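Local atomic coordinates of RTX toxin RtxA (Vibrio vulnificus MO6-24/O, PDB entry 6IMP), a protein that probably acts as a hydrolase of undetermined substrate, as the alpha/beta hydrolase-fold effector domain of a MARTX virulence toxin. Residues R24-L29 and A46-G51; Q68-K73 and F158-N163; R120-K125 and A290-M295; L253-N258 and G296-Q301. All blocks are in the same frame, centred on the assembly; numbering follows the deposited sequence.

Contact 1. Residues R24-L29 and A46-G51; sequences RDKESL and ARRKIG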
loop_
_atom_site.group_PDB
_atom_site.type_symbol
_atom_site.label_atom_id
_atom_site.label_comp_id
_atom_site.label_asym_id
_atom_site.label_seq_id
_atom_site.Cartn_x
_atom_site.Cartn_y
_atom_site.Cartn_z
ATOM N N ARG A 24 -16.478 4.459 -13.192
ATOM C CA ARG A 24 -15.568 5.256 -12.383
ATOM C C ARG A 24 -15.085 6.513 -13.073
ATOM O O ARG A 24 -14.760 6.484 -14.240
ATOM C CB ARG A 24 -14.353 4.412 -12.100
ATOM C CG ARG A 24 -13.563 4.112 -13.352
ATOM C CD ARG A 24 -14.194 3.008 -14.184
ATOM N NE ARG A 24 -13.408 2.721 -15.391
ATOM C CZ ARG A 24 -12.662 1.633 -15.574
ATOM N NH1 ARG A 24 -12.590 0.705 -14.635
ATOM N NH2 ARG A 24 -11.985 1.474 -16.702
ATOM N N ASP A 25 -14.990 7.605 -12.328
ATOM C CA ASP A 25 -14.659 8.922 -12.884
ATOM C C ASP A 25 -13.268 9.415 -12.496
ATOM O O ASP A 25 -12.641 8.910 -11.564
ATOM C CB ASP A 25 -15.738 9.972 -12.553
ATOM C CG ASP A 25 -15.701 10.441 -11.106
ATOM O OD1 ASP A 25 -14.702 11.072 -10.698
ATOM O OD2 ASP A 25 -16.706 10.235 -10.391
ATOM N N LYS A 26 -12.792 10.393 -13.260
ATOM C CA LYS A 26 -11.456 10.965 -13.099
ATOM C C LYS A 26 -11.476 12.408 -13.612
ATOM O O LYS A 26 -12.500 12.867 -14.122
ATOM C CB LYS A 26 -10.429 10.160 -13.902
ATOM C CG LYS A 26 -10.812 8.715 -14.182
ATOM C CD LYS A 26 -10.246 8.240 -15.493
ATOM C CE LYS A 26 -11.097 8.693 -16.674
ATOM N NZ LYS A 26 -10.411 9.699 -17.536
ATOM N N GLU A 27 -10.334 13.098 -13.532
ATOM C CA GLU A 27 -10.227 14.493 -14.018
ATOM C C GLU A 27 -9.049 14.737 -14.949
ATOM O O GLU A 27 -8.088 13.972 -14.967
ATOM C CB GLU A 27 -10.148 15.481 -12.856
ATOM C CG GLU A 27 -8.849 15.435 -12.075
ATOM C CD GLU A 27 -8.799 14.266 -11.131
ATOM O OE1 GLU A 27 -9.081 13.131 -11.577
ATOM O OE2 GLU A 27 -8.503 14.492 -9.937
ATOM N N SER A 28 -9.128 15.844 -15.687
ATOM C CA SER A 28 -8.096 16.227 -16.662
ATOM C C SER A 28 -7.795 17.730 -16.538
ATOM O O SER A 28 -8.685 18.577 -16.675
ATOM C CB SER A 28 -8.513 15.830 -18.087
ATOM O OG SER A 28 -9.316 16.816 -18.710
ATOM N N LEU A 29 -6.522 18.040 -16.311
ATOM C CA LEU A 29 -6.152 18.938 -15.225
ATOM C C LEU A 29 -5.312 20.143 -15.683
ATOM O O LEU A 29 -5.852 21.224 -15.925
ATOM C CB LEU A 29 -5.445 18.121 -14.132
ATOM C CG LEU A 29 -5.151 18.858 -12.826
ATOM C CD1 LEU A 29 -5.200 17.915 -11.637
ATOM C CD2 LEU A 29 -3.805 19.546 -12.875
ATOM N N ALA A 46 -2.748 2.181 -17.351
ATOM C CA ALA A 46 -1.953 1.366 -16.404
ATOM C C ALA A 46 -2.514 1.267 -14.988
ATOM O O ALA A 46 -2.447 0.210 -14.363
ATOM C CB ALA A 46 -0.541 1.915 -16.328
ATOM N N ARG A 47 -2.967 2.397 -14.458
ATOM C CA ARG A 47 -3.443 2.480 -13.081
ATOM C C ARG A 47 -4.725 1.692 -12.885
ATOM O O ARG A 47 -4.957 1.128 -11.814
ATOM C CB ARG A 47 -3.702 3.940 -12.693
ATOM C CG ARG A 47 -2.452 4.774 -12.477
ATOM C CD ARG A 47 -2.717 5.885 -11.489
ATOM N NE ARG A 47 -3.901 6.663 -11.838
ATOM C CZ ARG A 47 -3.907 7.699 -12.663
ATOM N NH1 ARG A 47 -2.794 8.091 -13.283
ATOM N NH2 ARG A 47 -5.044 8.332 -12.896
ATOM N N ARG A 48 -5.568 1.702 -13.910
ATOM C CA ARG A 48 -6.910 1.153 -13.808
ATOM C C ARG A 48 -7.024 -0.261 -14.380
ATOM O O ARG A 48 -7.932 -1.006 -14.002
ATOM C CB ARG A 48 -7.920 2.096 -14.469
ATOM C CG ARG A 48 -8.070 3.434 -13.740
ATOM C CD ARG A 48 -9.404 4.088 -14.058
ATOM N NE ARG A 48 -9.683 5.310 -13.292
ATOM C CZ ARG A 48 -10.110 5.349 -12.028
ATOM N NH1 ARG A 48 -10.246 4.231 -11.314
ATOM N NH2 ARG A 48 -10.382 6.516 -11.458
ATOM N N LYS A 49 -6.082 -0.636 -15.247
ATOM C CA LYS A 49 -6.138 -1.912 -15.970
ATOM C C LYS A 49 -6.194 -3.122 -15.041
ATOM O O LYS A 49 -5.472 -3.194 -14.041
ATOM C CB LYS A 49 -4.937 -2.051 -16.896
ATOM C CG LYS A 49 -4.892 -3.354 -17.676
ATOM C CD LYS A 49 -3.914 -3.252 -18.845
ATOM C CE LYS A 49 -4.049 -4.412 -19.819
ATOM N NZ LYS A 49 -5.373 -4.422 -20.508
ATOM N N ILE A 50 -7.076 -4.058 -15.386
ATOM C CA ILE A 50 -7.150 -5.356 -14.718
ATOM C C ILE A 50 -7.106 -6.460 -15.780
ATOM O O ILE A 50 -8.053 -6.634 -16.551
ATOM C CB ILE A 50 -8.419 -5.484 -13.847
ATOM C CG1 ILE A 50 -8.371 -4.465 -12.705
ATOM C CG2 ILE A 50 -8.530 -6.883 -13.255
ATOM C CD1 ILE A 50 -9.693 -4.271 -11.984
ATOM N N GLY A 51 -5.993 -7.188 -15.810
ATOM C CA GLY A 51 -5.729 -8.197 -16.834
ATOM C C GLY A 51 -6.781 -9.289 -16.874
ATOM O O GLY A 51 -7.506 -9.520 -15.898
#
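Arg24 and Arg48 lie alongside each other and run in opposite directions. The CG of Arg24 sits between its own backbone N and carbonyl carbon (chi1 66°). This brings the CG over one face of the Arg48 guanidinium, displaced toward its rim, with Arg24 CG 3.9 Å from Arg48 NH1. Arg48 CD lies in turn over a face of the Arg24 guanidinium. The two guanidinium planes are 25° apart. Two like charges are thus brought near each other, with 5.0 Å between Arg24 NE and Arg48 NE. Arg24 also touches Glu140 and Asp142, and Asp142 OD1 accepts a hydrogen bond from Asp25 N.

Asp25 turns its side chain away and contributes its backbone. Its O lies 3.3 Å from Arg48 NH2. Lys26 then brings its aliphatic chain to the edge of the same guanidinium. Lys26 CG is 3.5 Å from Arg48 NH2, and Lys26 CD is 3.7 Å from Arg48 NE.

Arg48 is buried, and its NH1 donates hydrogen bonds to the backbone O of both Gly139 and Ser141. The arginine therefore links the N-terminal region to the loop between strand 129-133 and helix 147-164. Residues 24-29 form an irregular run leading into helix 31-41, and Arg48 closes helix 44-48, shortly before Gly51, at the N-cap position of helix 52-63.

Contact 2. Residues Q68-K73 and F158-N163; sequences QKVTLK and FNYLVN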
loop_
_atom_site.group_PDB
_atom_site.type_symbol
_atom_site.label_atom_id
_atom_site.label_comp_id
_atom_site.label_asym_id
_atom_site.label_seq_id
_atom_site.Cartn_x
_atom_site.Cartn_y
_atom_site.Cartn_z
ATOM N N GLN A 68 -15.227 -11.676 -1.846
ATOM C CA GLN A 68 -16.326 -10.813 -2.296
ATOM C C GLN A 68 -15.820 -9.436 -2.723
ATOM O O GLN A 68 -14.968 -8.850 -2.057
ATOM C CB GLN A 68 -17.397 -10.662 -1.204
ATOM C CG GLN A 68 -16.908 -10.075 0.117
ATOM C CD GLN A 68 -16.822 -11.106 1.229
ATOM O OE1 GLN A 68 -16.418 -12.248 1.009
ATOM N NE2 GLN A 68 -17.185 -10.697 2.438
ATOM N N LYS A 69 -16.356 -8.932 -3.842
ATOM C CA LYS A 69 -16.211 -7.517 -4.230
ATOM C C LYS A 69 -16.636 -6.601 -3.094
ATOM O O LYS A 69 -17.561 -6.925 -2.347
ATOM C CB LYS A 69 -17.067 -7.197 -5.454
ATOM C CG LYS A 69 -16.598 -7.862 -6.733
ATOM C CD LYS A 69 -17.097 -7.120 -7.970
ATOM C CE LYS A 69 -16.083 -7.192 -9.102
ATOM N NZ LYS A 69 -16.588 -6.586 -10.362
ATOM N N VAL A 70 -15.970 -5.452 -2.982
ATOM C CA VAL A 70 -16.262 -4.477 -1.919
ATOM C C VAL A 70 -16.083 -3.035 -2.432
ATOM O O VAL A 70 -15.054 -2.693 -3.021
ATOM C CB VAL A 70 -15.393 -4.749 -0.657
ATOM C CG1 VAL A 70 -15.281 -3.520 0.227
ATOM C CG2 VAL A 70 -15.971 -5.913 0.148
ATOM N N THR A 71 -17.115 -2.211 -2.232
ATOM C CA THR A 71 -17.051 -0.770 -2.532
ATOM C C THR A 71 -17.208 0.012 -1.240
ATOM O O THR A 71 -18.106 -0.271 -0.453
ATOM C CB THR A 71 -18.166 -0.321 -3.501
ATOM O OG1 THR A 71 -17.988 -0.941 -4.785
ATOM C CG2 THR A 71 -18.144 1.189 -3.675
ATOM N N LEU A 72 -16.358 1.022 -1.055
ATOM C CA LEU A 72 -16.344 1.817 0.174
ATOM C C LEU A 72 -16.658 3.279 -0.149
ATOM O O LEU A 72 -16.418 3.729 -1.272
ATOM C CB LEU A 72 -14.971 1.715 0.852
ATOM C CG LEU A 72 -14.374 0.318 1.095
ATOM C CD1 LEU A 72 -13.066 0.459 1.852
ATOM C CD2 LEU A 72 -15.324 -0.589 1.866
ATOM N N LYS A 73 -17.197 4.010 0.834
ATOM C CA LYS A 73 -17.411 5.464 0.701
ATOM C C LYS A 73 -16.131 6.243 1.013
ATOM O O LYS A 73 -15.882 6.655 2.160
ATOM C CB LYS A 73 -18.550 5.959 1.612
ATOM C CG LYS A 73 -18.827 7.467 1.494
ATOM C CD LYS A 73 -19.211 8.130 2.816
ATOM C CE LYS A 73 -20.534 7.606 3.349
ATOM N NZ LYS A 73 -21.296 8.645 4.096
ATOM N N PHE A 158 -9.065 1.228 6.446
ATOM C CA PHE A 158 -8.968 0.820 7.840
ATOM C C PHE A 158 -10.346 0.739 8.465
ATOM O O PHE A 158 -10.774 -0.324 8.902
ATOM C CB PHE A 158 -8.110 1.775 8.653
ATOM C CG PHE A 158 -7.749 1.238 10.005
ATOM C CD1 PHE A 158 -7.084 0.020 10.120
ATOM C CD2 PHE A 158 -8.068 1.930 11.157
ATOM C CE1 PHE A 158 -6.735 -0.490 11.355
ATOM C CE2 PHE A 158 -7.719 1.426 12.399
ATOM C CZ PHE A 158 -7.060 0.210 12.498
ATOM N N ASN A 159 -11.057 1.861 8.452
ATOM C CA ASN A 159 -12.343 1.962 9.127
ATOM C C ASN A 159 -13.297 0.876 8.659
ATOM O O ASN A 159 -14.010 0.304 9.469
ATOM C CB ASN A 159 -12.962 3.344 8.927
ATOM C CG ASN A 159 -12.261 4.420 9.735
ATOM O OD1 ASN A 159 -11.890 4.214 10.898
ATOM N ND2 ASN A 159 -12.082 5.580 9.123
ATOM N N TYR A 160 -13.248 0.531 7.375
ATOM C CA TYR A 160 -14.073 -0.577 6.846
ATOM C C TYR A 160 -13.827 -1.911 7.564
ATOM O O TYR A 160 -14.759 -2.694 7.779
ATOM C CB TYR A 160 -13.859 -0.758 5.340
ATOM C CG TYR A 160 -14.493 -2.013 4.798
ATOM C CD1 TYR A 160 -15.871 -2.159 4.783
ATOM C CD2 TYR A 160 -13.717 -3.068 4.335
ATOM C CE1 TYR A 160 -16.475 -3.319 4.310
ATOM C CE2 TYR A 160 -14.305 -4.226 3.842
ATOM C CZ TYR A 160 -15.689 -4.349 3.834
ATOM O OH TYR A 160 -16.285 -5.494 3.345
ATOM N N LEU A 161 -12.572 -2.172 7.917
ATOM C CA LEU A 161 -12.225 -3.383 8.652
ATOM C C LEU A 161 -12.790 -3.310 10.052
ATOM O O LEU A 161 -13.603 -4.150 10.441
ATOM C CB LEU A 161 -10.708 -3.573 8.711
ATOM C CG LEU A 161 -10.008 -3.770 7.366
ATOM C CD1 LEU A 161 -8.522 -3.961 7.610
ATOM C CD2 LEU A 161 -10.582 -4.952 6.592
ATOM N N VAL A 162 -12.405 -2.254 10.769
ATOM C CA VAL A 162 -12.812 -2.041 12.166
ATOM C C VAL A 162 -14.344 -2.027 12.314
ATOM O O VAL A 162 -14.886 -2.590 13.278
ATOM C CB VAL A 162 -12.256 -0.703 12.729
ATOM C CG1 VAL A 162 -12.706 -0.486 14.172
ATOM C CG2 VAL A 162 -10.734 -0.664 12.656
ATOM N N ASN A 163 -15.027 -1.407 11.341
ATOM C CA ASN A 163 -16.399 -0.893 11.532
ATOM C C ASN A 163 -17.502 -1.650 10.806
ATOM O O ASN A 163 -18.612 -1.768 11.333
ATOM C CB ASN A 163 -16.517 0.559 11.069
ATOM C CG ASN A 163 -15.646 1.511 11.862
ATOM O OD1 ASN A 163 -14.864 1.097 12.712
ATOM N ND2 ASN A 163 -15.781 2.808 11.584
#
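Tyr160 reaches from the helix to Val70 and Leu72 of the strand. Before it, Phe158 turns the other way and packs on Leu187 and Ala191 of helix 180-192. Tyr160 has CG opposite its backbone N (chi1 170°), which extends the ring toward the strand. Leu72 CD2 lies over one face of the ring, in a CH-pi contact 3.6 Å from the Tyr160 ring centroid. Val70 CG1 makes a second CH-pi contact over the face, 4.1 Å from that centroid and nearer the phenol end.

The helix belongs to the beta-alpha-beta crossover from strand 129-133 to strand 172-177 of the alpha/beta hydrolase sheet. Strand 67-73 is an outermost strand of that sheet, paired antiparallel with 78-84. Val70 and Leu72 alternate with Thr71, which points away from the helix. The Tyr160 hydroxyl also meets Val70 CG2 and is hydrogen-bonded to Lys165 NZ. Next along the helix, Leu161 touches Tyr83 and Leu131, on two other strands of the sheet.

Contact 3. Residues R120-K125 and A290-M295; sequences RNHYQK and ASNRLM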
loop_
_atom_site.group_PDB
_atom_site.type_symbol
_atom_site.label_atom_id
_atom_site.label_comp_id
_atom_site.label_asym_id
_atom_site.label_seq_id
_atom_site.Cartn_x
_atom_site.Cartn_y
_atom_site.Cartn_z
ATOM N N ARG A 120 -2.029 -12.430 -2.453
ATOM C CA ARG A 120 -3.162 -12.792 -1.592
ATOM C C ARG A 120 -3.139 -14.275 -1.203
ATOM O O ARG A 120 -3.330 -14.630 -0.027
ATOM C CB ARG A 120 -4.503 -12.399 -2.226
ATOM C CG ARG A 120 -4.879 -13.125 -3.506
ATOM C CD ARG A 120 -6.098 -12.486 -4.155
ATOM N NE ARG A 120 -5.976 -12.479 -5.615
ATOM C CZ ARG A 120 -6.650 -13.269 -6.454
ATOM N NH1 ARG A 120 -7.571 -14.129 -5.996
ATOM N NH2 ARG A 120 -6.412 -13.182 -7.774
ATOM N N ASN A 121 -2.826 -15.122 -2.182
ATOM C CA ASN A 121 -2.811 -16.565 -1.990
ATOM C C ASN A 121 -1.989 -16.949 -0.765
ATOM O O ASN A 121 -2.457 -17.696 0.096
ATOM C CB ASN A 121 -2.246 -17.254 -3.233
ATOM C CG ASN A 121 -2.709 -18.688 -3.363
ATOM O OD1 ASN A 121 -3.835 -19.022 -2.994
ATOM N ND2 ASN A 121 -1.850 -19.541 -3.909
ATOM N N HIS A 122 -0.788 -16.378 -0.665
ATOM C CA HIS A 122 0.179 -16.757 0.369
ATOM C C HIS A 122 -0.367 -16.532 1.787
ATOM O O HIS A 122 -0.042 -17.288 2.698
ATOM C CB HIS A 122 1.503 -16.001 0.186
ATOM C CG HIS A 122 2.229 -16.324 -1.090
ATOM N ND1 HIS A 122 3.119 -17.370 -1.198
ATOM C CD2 HIS A 122 2.252 -15.690 -2.285
ATOM C CE1 HIS A 122 3.638 -17.382 -2.416
ATOM N NE2 HIS A 122 3.129 -16.373 -3.096
ATOM N N TYR A 123 -1.197 -15.501 1.964
ATOM C CA TYR A 123 -1.848 -15.244 3.266
ATOM C C TYR A 123 -3.073 -16.150 3.463
ATOM O O TYR A 123 -3.268 -16.714 4.544
ATOM C CB TYR A 123 -2.297 -13.780 3.403
ATOM C CG TYR A 123 -1.203 -12.743 3.679
ATOM C CD1 TYR A 123 -0.574 -12.660 4.918
ATOM C CD2 TYR A 123 -0.889 -11.766 2.723
ATOM C CE1 TYR A 123 0.380 -11.682 5.174
ATOM C CE2 TYR A 123 0.056 -10.784 2.965
ATOM C CZ TYR A 123 0.690 -10.738 4.186
ATOM O OH TYR A 123 1.631 -9.752 4.422
ATOM N N GLN A 124 -3.911 -16.251 2.431
ATOM C CA GLN A 124 -5.159 -17.023 2.510
ATOM C C GLN A 124 -4.906 -18.497 2.900
ATOM O O GLN A 124 -5.563 -19.025 3.803
ATOM C CB GLN A 124 -5.935 -16.925 1.184
ATOM C CG GLN A 124 -6.538 -15.540 0.914
ATOM C CD GLN A 124 -7.285 -15.449 -0.422
ATOM O OE1 GLN A 124 -6.703 -15.096 -1.451
ATOM N NE2 GLN A 124 -8.585 -15.746 -0.402
ATOM N N LYS A 125 -3.920 -19.122 2.245
ATOM C CA LYS A 125 -3.411 -20.481 2.588
ATOM C C LYS A 125 -3.164 -20.785 4.054
ATOM O O LYS A 125 -3.162 -21.943 4.467
ATOM C CB LYS A 125 -2.035 -20.690 1.969
ATOM C CG LYS A 125 -2.068 -21.261 0.568
ATOM C CD LYS A 125 -0.721 -21.114 -0.126
ATOM C CE LYS A 125 0.207 -22.284 0.155
ATOM N NZ LYS A 125 1.510 -22.099 -0.541
ATOM N N ALA A 290 9.037 -8.973 -7.766
ATOM C CA ALA A 290 8.933 -10.428 -7.610
ATOM C C ALA A 290 8.133 -10.801 -6.358
ATOM O O ALA A 290 8.672 -11.368 -5.411
ATOM C CB ALA A 290 10.317 -11.057 -7.571
ATOM N N SER A 291 6.839 -10.504 -6.382
ATOM C CA SER A 291 6.013 -10.558 -5.174
ATOM C C SER A 291 5.787 -11.999 -4.727
ATOM O O SER A 291 5.908 -12.330 -3.541
ATOM C CB SER A 291 4.662 -9.870 -5.412
ATOM O OG SER A 291 4.796 -8.459 -5.421
ATOM N N ASN A 292 5.456 -12.852 -5.691
ATOM C CA ASN A 292 5.153 -14.231 -5.401
ATOM C C ASN A 292 6.371 -14.934 -4.829
ATOM O O ASN A 292 6.308 -15.514 -3.737
ATOM C CB ASN A 292 4.695 -14.947 -6.658
ATOM C CG ASN A 292 4.304 -16.372 -6.388
ATOM O OD1 ASN A 292 3.743 -16.685 -5.333
ATOM N ND2 ASN A 292 4.632 -17.257 -7.316
ATOM N N ARG A 293 7.477 -14.863 -5.569
ATOM C CA ARG A 293 8.767 -15.420 -5.122
ATOM C C ARG A 293 9.129 -14.935 -3.691
ATOM O O ARG A 293 9.520 -15.736 -2.837
ATOM C CB ARG A 293 9.903 -15.074 -6.122
ATOM C CG ARG A 293 9.989 -15.964 -7.380
ATOM C CD ARG A 293 11.041 -17.083 -7.273
ATOM N NE ARG A 293 12.435 -16.600 -7.330
ATOM C CZ ARG A 293 13.525 -17.364 -7.158
ATOM N NH1 ARG A 293 14.206 -17.308 -6.005
ATOM N NH2 ARG A 293 13.939 -18.189 -8.125
ATOM N N LEU A 294 8.940 -13.641 -3.430
ATOM C CA LEU A 294 9.241 -13.061 -2.113
ATOM C C LEU A 294 8.281 -13.556 -1.029
ATOM O O LEU A 294 8.710 -13.950 0.065
ATOM C CB LEU A 294 9.221 -11.531 -2.184
ATOM C CG LEU A 294 9.365 -10.773 -0.855
ATOM C CD1 LEU A 294 10.280 -9.573 -1.006
ATOM C CD2 LEU A 294 8.014 -10.318 -0.341
ATOM N N MET A 295 6.985 -13.512 -1.321
ATOM C CA MET A 295 5.981 -13.910 -0.337
ATOM C C MET A 295 6.141 -15.390 0.039
ATOM O O MET A 295 6.082 -15.741 1.228
ATOM C CB MET A 295 4.560 -13.608 -0.834
ATOM C CG MET A 295 4.163 -12.133 -0.741
ATOM S SD MET A 295 4.429 -11.353 0.874
ATOM C CE MET A 295 3.242 -12.223 1.895
#
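His122 reaches across to Met295 and Asn292. It joins helices 112-124 and 291-302, which run side by side in nearly the same direction. This is consistent with the canonical alpha/beta hydrolase fold, in which the first and last helices of the core pack on the same side of the sheet. Over residues 120-124 and 291-295 the axes are 26° apart and approach to 10.0 Å.

His122 CB lies 4.0 Å from Met295 CB. Beyond it the imidazole is held with Met295 CB over one face, in a CH-pi contact 3.7 Å from the His122 ring centroid. This methylene is nearest the CD2 side of the ring, while ND1 lies by the backbone C of Met295. CE1 and NE2 point toward Asn292 OD1, which approaches at the ring edge. NE2 is modelled implausibly close to it, so a hydrogen bond there is likely in kind but doubtful in its geometry. The ring and amide planes are 45° apart. The Met295 chain bends twice beyond CB and brings its methyl to the second aromatic residue, with Met295 CE 3.7 Å from Tyr123 CE2.

Contact 4. Residues L253-N258 and G296-Q301; sequences LLLTDN and GQYADQ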
loop_
_atom_site.group_PDB
_atom_site.type_symbol
_atom_site.label_atom_id
_atom_site.label_comp_id
_atom_site.label_asym_id
_atom_site.label_seq_id
_atom_site.Cartn_x
_atom_site.Cartn_y
_atom_site.Cartn_z
ATOM N N LEU A 253 8.243 -4.991 10.566
ATOM C CA LEU A 253 9.061 -5.800 9.663
ATOM C C LEU A 253 9.390 -4.965 8.442
ATOM O O LEU A 253 8.566 -4.192 7.968
ATOM C CB LEU A 253 8.352 -7.091 9.241
ATOM C CG LEU A 253 9.175 -8.060 8.352
ATOM C CD1 LEU A 253 10.458 -8.519 9.030
ATOM C CD2 LEU A 253 8.351 -9.273 7.943
ATOM N N LEU A 254 10.597 -5.120 7.937
ATOM C CA LEU A 254 11.022 -4.372 6.774
ATOM C C LEU A 254 11.822 -5.276 5.830
ATOM O O LEU A 254 12.985 -5.602 6.089
ATOM C CB LEU A 254 11.839 -3.157 7.216
ATOM C CG LEU A 254 12.588 -2.357 6.139
ATOM C CD1 LEU A 254 11.638 -1.787 5.098
ATOM C CD2 LEU A 254 13.395 -1.242 6.790
ATOM N N LEU A 255 11.189 -5.680 4.735
ATOM C CA LEU A 255 11.857 -6.492 3.728
ATOM C C LEU A 255 12.136 -5.666 2.488
ATOM O O LEU A 255 11.217 -5.174 1.844
ATOM C CB LEU A 255 11.000 -7.706 3.385
ATOM C CG LEU A 255 10.445 -8.488 4.588
ATOM C CD1 LEU A 255 9.842 -9.795 4.116
ATOM C CD2 LEU A 255 11.497 -8.772 5.639
ATOM N N THR A 256 13.410 -5.509 2.166
ATOM C CA THR A 256 13.817 -4.703 1.017
ATOM C C THR A 256 14.269 -5.563 -0.152
ATOM O O THR A 256 14.736 -6.674 0.041
ATOM C CB THR A 256 14.973 -3.765 1.381
ATOM O OG1 THR A 256 16.165 -4.526 1.600
ATOM C CG2 THR A 256 14.644 -2.986 2.629
ATOM N N ASP A 257 14.190 -5.000 -1.355
ATOM C CA ASP A 257 14.564 -5.712 -2.591
ATOM C C ASP A 257 16.065 -5.580 -2.868
ATOM O O ASP A 257 16.769 -4.894 -2.135
ATOM C CB ASP A 257 13.739 -5.209 -3.787
ATOM C CG ASP A 257 13.772 -3.698 -3.935
ATOM O OD1 ASP A 257 13.503 -2.986 -2.935
ATOM O OD2 ASP A 257 14.038 -3.225 -5.055
ATOM N N ASN A 258 16.558 -6.273 -3.897
ATOM C CA ASN A 258 18.010 -6.368 -4.143
ATOM C C ASN A 258 18.485 -5.389 -5.219
ATOM O O ASN A 258 19.616 -5.483 -5.704
ATOM C CB ASN A 258 18.425 -7.811 -4.498
ATOM C CG ASN A 258 17.938 -8.261 -5.881
ATOM O OD1 ASN A 258 17.385 -7.476 -6.668
ATOM N ND2 ASN A 258 18.156 -9.540 -6.184
ATOM N N GLY A 296 6.410 -16.240 -0.958
ATOM C CA GLY A 296 6.721 -17.655 -0.709
ATOM C C GLY A 296 7.717 -17.844 0.431
ATOM O O GLY A 296 7.428 -18.525 1.433
ATOM N N GLN A 297 8.876 -17.200 0.296
ATOM C CA GLN A 297 9.961 -17.368 1.248
ATOM C C GLN A 297 9.613 -16.768 2.600
ATOM O O GLN A 297 9.874 -17.372 3.636
ATOM C CB GLN A 297 11.238 -16.726 0.727
ATOM C CG GLN A 297 12.457 -17.102 1.546
ATOM C CD GLN A 297 13.661 -16.241 1.237
ATOM O OE1 GLN A 297 14.071 -16.111 0.082
ATOM N NE2 GLN A 297 14.247 -15.660 2.272
ATOM N N TYR A 298 9.031 -15.574 2.591
ATOM C CA TYR A 298 8.874 -14.798 3.820
ATOM C C TYR A 298 7.480 -14.904 4.471
ATOM O O TYR A 298 7.331 -14.586 5.655
ATOM C CB TYR A 298 9.256 -13.339 3.568
ATOM C CG TYR A 298 10.737 -13.135 3.335
ATOM C CD1 TYR A 298 11.615 -12.957 4.402
ATOM C CD2 TYR A 298 11.263 -13.105 2.046
ATOM C CE1 TYR A 298 12.974 -12.756 4.190
ATOM C CE2 TYR A 298 12.616 -12.901 1.822
ATOM C CZ TYR A 298 13.468 -12.726 2.894
ATOM O OH TYR A 298 14.809 -12.537 2.654
ATOM N N ALA A 299 6.484 -15.403 3.740
ATOM C CA ALA A 299 5.103 -15.470 4.264
ATOM C C ALA A 299 5.024 -15.904 5.737
ATOM O O ALA A 299 4.206 -15.375 6.500
ATOM C CB ALA A 299 4.239 -16.391 3.411
ATOM N N ASP A 300 5.863 -16.872 6.117
ATOM C CA ASP A 300 5.846 -17.428 7.473
ATOM C C ASP A 300 6.402 -16.438 8.494
ATOM O O ASP A 300 5.775 -16.198 9.532
ATOM C CB ASP A 300 6.600 -18.773 7.536
ATOM C CG ASP A 300 5.714 -19.975 7.138
ATOM O OD1 ASP A 300 4.473 -19.889 7.267
ATOM O OD2 ASP A 300 6.263 -21.021 6.728
ATOM N N GLN A 301 7.561 -15.853 8.198
ATOM C CA GLN A 301 8.126 -14.806 9.066
ATOM C C GLN A 301 7.141 -13.649 9.269
ATOM O O GLN A 301 6.998 -13.132 10.385
ATOM C CB GLN A 301 9.448 -14.264 8.509
ATOM C CG GLN A 301 9.862 -12.928 9.129
ATOM C CD GLN A 301 11.360 -12.732 9.211
ATOM O OE1 GLN A 301 12.110 -13.166 8.330
ATOM N NE2 GLN A 301 11.805 -12.047 10.262
#
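Leu255 and Leu253 of the strand meet Tyr298 and Gln301 of the helix. Both leucines lie on one side of the strand, with Leu254 between them facing the other way. Leu255 is the more buried of the two by this contact. Its CG is opposite the carbonyl carbon (chi1 -48°), and CD1 does the touching. Leu255 CD1 approaches the root of the Tyr298 ring obliquely, 3.5 Å from Tyr298 CG. The same methyl is 3.6 Å from Tyr298 CB.

Leu253 meets the side chain of Gln301, one turn further along the helix. Leu253 CD2 is 4.1 Å from Gln301 CG. Leu253 CD1 lies 4.0 Å from Gln301 NE2, a loose approach of a methyl to an amide. Gln301 OE1 lies at the edge of the Tyr298 ring, in its plane. The phenol end of that ring is tied by a hydrogen bond from its OH group to Glu282, in the neighbouring strand 282-283.

Helix 291-302 thus packs against the C-terminal part of the central sheet. Just after the strand, the Asp257 side chain touches His288. These positions are consistent with the acid and histidine of an alpha/beta hydrolase triad, which in this fold follow late strands of the sheet.

In the fold
From the N terminus, contact 1 closes first: it folds the 24-29 run back on helix 44-48 across a short, mostly helical loop. Contact 2 opens next and ties edge strand 67-73 to helix 147-164. Contact 3 opens at 120-125 before contact 2 closes at 158-163, so these two cross. It ties helix 112-124 to the C-terminal helix 291-302. Contact 4 opens at strand 252-256, after contact 2 is complete. It also crosses contact 3, because residues 290-295 come before 296-301. Contacts 3 and 4 share helix 291-302 and touch where His122 CE1 lies 3.3 Å from Gly296 N. Contacts 2 and 4 reach one sheet. Contact 1 lies across the chain's centre from contact 4.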